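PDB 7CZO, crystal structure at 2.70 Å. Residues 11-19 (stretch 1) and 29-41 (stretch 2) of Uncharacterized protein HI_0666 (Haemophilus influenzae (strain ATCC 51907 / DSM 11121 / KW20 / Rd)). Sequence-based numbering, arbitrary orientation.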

# COMPACT_ATOMS: atom_id res chain seq x y z
N PHE A 11 -3.24 2.10 -8.20
CA PHE A 11 -4.00 1.83 -9.41
C PHE A 11 -4.75 0.50 -9.26
O PHE A 11 -4.23 -0.42 -8.67
N LEU A 12 -5.98 0.45 -9.77
CA LEU A 12 -6.85 -0.76 -9.81
C LEU A 12 -7.44 -0.93 -11.25
O LEU A 12 -7.95 0.02 -11.87
N TYR A 13 -7.29 -2.12 -11.83
CA TYR A 13 -7.60 -2.35 -13.24
C TYR A 13 -7.24 -1.18 -14.14
O TYR A 13 -8.04 -0.81 -15.01
N GLY A 14 -6.06 -0.60 -13.95
CA GLY A 14 -5.51 0.40 -14.88
C GLY A 14 -5.72 1.85 -14.45
O GLY A 14 -5.02 2.75 -14.93
N GLU A 15 -6.66 2.09 -13.53
CA GLU A 15 -7.06 3.44 -13.15
C GLU A 15 -6.54 3.85 -11.77
O GLU A 15 -6.75 3.12 -10.80
N PHE A 16 -5.89 5.01 -11.71
CA PHE A 16 -5.49 5.65 -10.46
C PHE A 16 -6.72 5.83 -9.60
O PHE A 16 -7.65 6.50 -10.03
N ILE A 17 -6.72 5.21 -8.41
CA ILE A 17 -7.86 5.32 -7.49
C ILE A 17 -7.53 6.01 -6.15
O ILE A 17 -8.47 6.36 -5.42
N GLY A 18 -6.25 6.18 -5.79
CA GLY A 18 -5.93 6.79 -4.49
C GLY A 18 -4.48 6.69 -4.05
O GLY A 18 -3.62 6.39 -4.87
N LEU A 19 -4.21 6.88 -2.76
CA LEU A 19 -2.83 7.11 -2.28
C LEU A 19 -2.58 6.36 -1.00
O LEU A 19 -3.37 6.44 -0.08
N PHE A 29 -4.49 5.04 3.83
CA PHE A 29 -5.06 4.87 2.52
C PHE A 29 -6.17 5.87 2.36
O PHE A 29 -6.96 6.04 3.28
N SER A 30 -6.26 6.47 1.17
CA SER A 30 -7.36 7.37 0.84
C SER A 30 -7.72 7.29 -0.64
O SER A 30 -6.84 7.19 -1.50
N TYR A 31 -9.02 7.34 -0.93
CA TYR A 31 -9.53 7.30 -2.32
C TYR A 31 -9.48 8.69 -2.95
O TYR A 31 -9.87 9.65 -2.33
N ASN A 32 -9.06 8.80 -4.19
CA ASN A 32 -9.28 10.05 -4.92
C ASN A 32 -10.70 10.60 -4.78
O ASN A 32 -11.67 9.85 -4.69
N PRO A 33 -10.84 11.93 -4.75
CA PRO A 33 -12.16 12.51 -4.48
C PRO A 33 -13.17 12.26 -5.61
O PRO A 33 -14.37 12.19 -5.34
N ASP A 34 -12.69 12.14 -6.84
CA ASP A 34 -13.57 11.86 -7.99
C ASP A 34 -13.66 10.39 -8.30
O ASP A 34 -14.12 10.04 -9.39
N TYR A 35 -13.15 9.54 -7.41
CA TYR A 35 -13.25 8.11 -7.63
C TYR A 35 -14.54 7.67 -7.04
O TYR A 35 -14.70 7.53 -5.81
N GLN A 36 -15.51 7.57 -7.93
CA GLN A 36 -16.64 6.72 -7.75
C GLN A 36 -16.24 5.60 -8.69
O GLN A 36 -15.74 5.86 -9.80
N GLY A 37 -16.42 4.36 -8.24
CA GLY A 37 -15.85 3.22 -8.93
C GLY A 37 -15.88 2.03 -7.99
O GLY A 37 -16.39 2.12 -6.85
N ILE A 38 -15.35 0.90 -8.47
CA ILE A 38 -15.46 -0.33 -7.69
C ILE A 38 -14.50 -0.24 -6.52
O ILE A 38 -13.33 0.18 -6.70
N PRO A 39 -14.98 -0.56 -5.30
CA PRO A 39 -14.06 -0.46 -4.15
C PRO A 39 -12.86 -1.41 -4.22
O PRO A 39 -12.91 -2.46 -4.85
N LEU A 40 -11.75 -1.00 -3.61
CA LEU A 40 -10.54 -1.83 -3.61
C LEU A 40 -10.78 -3.12 -2.80
O LEU A 40 -10.32 -4.21 -3.16
N SER A 41 -11.53 -3.00 -1.73
CA SER A 41 -11.87 -4.14 -0.92
C SER A 41 -13.08 -3.80 -0.08
O SER A 41 -13.42 -2.62 0.10

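The two stretches meet as a short antiparallel strand pairing, extended by an apolar cluster in which the loop following strand 29-31 folds its side chains over Leu12 and Ile17. Three backbone hydrogen bonds fix the register: Leu19 N to Ser30 O (2.9 Å), Ser30 N to Leu19 O (3.1 Å), and Asn32 N to Ile17 O (2.8 Å). Between them, Gly18 lies opposite Tyr31 in a non-hydrogen-bonded pair with the CA atoms of Gly18 and Tyr31 only 4.2 Å apart. This close approach leaves no room for a side chain at Gly18, where a CB would fall 2.2 Å from Ser30 O.

Ile17 is the most extensively covered residue of the contact. Its CB-to-CG1 arm is set by chi1 p and chi2 t, which carries CD1 to 4.1 Å from Leu40 CD1 and 4.4 Å from Tyr31 CE1. Its other branch meets Tyr35, with Ile17 CG2 3.2 Å from Tyr35 CE1, a tight apolar contact. Tyr35, with chi1 t, points toward stretch 1 and lays its ring face against Ile17; Ile17 CB sits 3.8 Å from the centroid of the Tyr35 ring, 12° off the normal, a CH-pi arrangement.

Leu12 (chi1 t, chi2 p) also points toward stretch 2 and fills the space beside Ile38 and Leu40. Leu12 CD2 lies 3.9 Å from Leu40 CD1 and 4.4 Å from Ile38 CG2. Leu40, in the same t, p combination, starts sideways but brings its end nearer, so that its CD1 touches both Leu12 and Ile17. At the exposed margin, Ile38 (t, t) places CG2 4.1 Å from Tyr13 CE2, at the edge of the Tyr13 ring; the tight type I' turn from Leu12 to Glu15 holds that tyrosine.

The side-chain hydrogen bonds of this region brace the loop from within stretch 2. Tyr35 OH donates to Ile38 O at 2.7 Å, and Tyr31 OH accepts from Leu40 N at 2.9 Å; together they hold the loop segment carrying Ile38 and Leu40 to the two tyrosines. Tyr31 itself (chi1 m) points away overall.

Near the type I turn from Asn32 to Tyr35, Asn32 (chi1 m) points toward stretch 1 and sets its ND2 over one face of the Phe16 ring, 3.0 Å from Phe16 CE2. Phe16 starts sideways, and its t rotamer accompanies a ring that comes nearer. On the sheet face shared by Leu19 (m, t) and Ser30 (p), contact is looser, with Leu19 CB 4.1 Å from Ser30 OG.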

# COMPACT_ATOMS: atom_id res chain seq x y z
CB PHE A 11 -3.04 1.74 -10.60
CG PHE A 11 -2.36 3.02 -10.95
CD1 PHE A 11 -1.18 3.39 -10.33
CD2 PHE A 11 -2.90 3.87 -11.91
CE1 PHE A 11 -0.54 4.58 -10.66
CE2 PHE A 11 -2.26 5.06 -12.25
CZ PHE A 11 -1.07 5.41 -11.62
CB LEU A 12 -7.96 -0.59 -8.83
CG LEU A 12 -8.87 -1.76 -8.55
CD1 LEU A 12 -8.09 -3.01 -8.17
CD2 LEU A 12 -9.83 -1.37 -7.42
CB TYR A 13 -9.10 -2.66 -13.45
CG TYR A 13 -9.64 -3.69 -12.47
CD1 TYR A 13 -9.24 -5.01 -12.51
CD2 TYR A 13 -10.55 -3.34 -11.55
CE1 TYR A 13 -9.77 -5.93 -11.61
CE2 TYR A 13 -11.04 -4.23 -10.64
CZ TYR A 13 -10.67 -5.52 -10.68
OH TYR A 13 -11.20 -6.39 -9.70
CB GLU A 15 -8.59 3.55 -13.13
CG GLU A 15 -9.31 2.99 -14.36
CD GLU A 15 -8.97 3.73 -15.65
OE1 GLU A 15 -8.96 4.99 -15.65
OE2 GLU A 15 -8.73 3.04 -16.67
CB PHE A 16 -4.90 7.03 -10.77
CG PHE A 16 -4.48 7.82 -9.57
CD1 PHE A 16 -3.96 7.20 -8.44
CD2 PHE A 16 -4.55 9.19 -9.59
CE1 PHE A 16 -3.55 7.94 -7.34
CE2 PHE A 16 -4.14 9.94 -8.49
CZ PHE A 16 -3.64 9.32 -7.37
CB ILE A 17 -8.48 3.96 -7.19
CG1 ILE A 17 -7.55 3.14 -6.30
CG2 ILE A 17 -8.75 3.19 -8.46
CD1 ILE A 17 -8.10 1.79 -5.89
CB LEU A 19 -2.59 8.59 -2.01
CG LEU A 19 -2.71 9.52 -3.21
CD1 LEU A 19 -2.98 10.94 -2.74
CD2 LEU A 19 -1.44 9.45 -4.05
CB PHE A 29 -5.61 3.45 2.32
CG PHE A 29 -6.33 3.29 1.01
CD1 PHE A 29 -5.66 3.57 -0.19
CD2 PHE A 29 -7.66 2.93 0.97
CE1 PHE A 29 -6.30 3.48 -1.41
CE2 PHE A 29 -8.30 2.83 -0.24
CZ PHE A 29 -7.62 3.11 -1.44
CB SER A 30 -6.99 8.82 1.18
OG SER A 30 -5.90 9.28 0.39
CB TYR A 31 -11.00 6.84 -2.33
CG TYR A 31 -11.25 5.36 -2.15
CD1 TYR A 31 -10.88 4.47 -3.15
CD2 TYR A 31 -11.86 4.86 -1.02
CE1 TYR A 31 -11.10 3.12 -3.01
CE2 TYR A 31 -12.06 3.50 -0.84
CZ TYR A 31 -11.69 2.64 -1.86
OH TYR A 31 -11.90 1.28 -1.76
CB ASN A 32 -8.92 9.87 -6.39
CG ASN A 32 -7.42 9.84 -6.60
OD1 ASN A 32 -6.67 10.29 -5.73
ND2 ASN A 32 -6.99 9.32 -7.74
CB PRO A 33 -11.88 14.00 -4.33
CG PRO A 33 -10.40 14.18 -4.49
CD PRO A 33 -9.84 12.95 -5.10
CB ASP A 34 -13.06 12.48 -9.29
CG ASP A 34 -12.54 13.85 -9.12
OD1 ASP A 34 -13.35 14.74 -8.76
OD2 ASP A 34 -11.32 14.01 -9.35
CB TYR A 35 -12.08 7.32 -7.04
CG TYR A 35 -12.13 5.85 -7.41
CD1 TYR A 35 -11.70 5.42 -8.67
CD2 TYR A 35 -12.59 4.89 -6.50
CE1 TYR A 35 -11.73 4.08 -9.02
CE2 TYR A 35 -12.63 3.55 -6.85
CZ TYR A 35 -12.19 3.14 -8.12
OH TYR A 35 -12.23 1.80 -8.50
CB GLN A 36 -17.93 7.42 -8.16
CG GLN A 36 -19.18 6.82 -7.52
CD GLN A 36 -19.71 5.57 -8.25
OE1 GLN A 36 -19.06 4.99 -9.12
NE2 GLN A 36 -20.92 5.17 -7.88
CB ILE A 38 -15.21 -1.58 -8.56
CG1 ILE A 38 -15.48 -2.84 -7.74
CG2 ILE A 38 -13.81 -1.61 -9.16
CD1 ILE A 38 -15.33 -4.13 -8.53
CB PRO A 39 -14.96 -0.78 -2.97
CG PRO A 39 -16.30 -0.24 -3.42
CD PRO A 39 -16.38 -0.63 -4.87
CB LEU A 40 -9.36 -1.02 -3.07
CG LEU A 40 -8.02 -1.74 -2.96
CD1 LEU A 40 -7.49 -1.97 -4.35
CD2 LEU A 40 -7.03 -0.91 -2.16
CB SER A 41 -10.69 -4.47 -0.01
OG SER A 41 -10.57 -3.47 0.98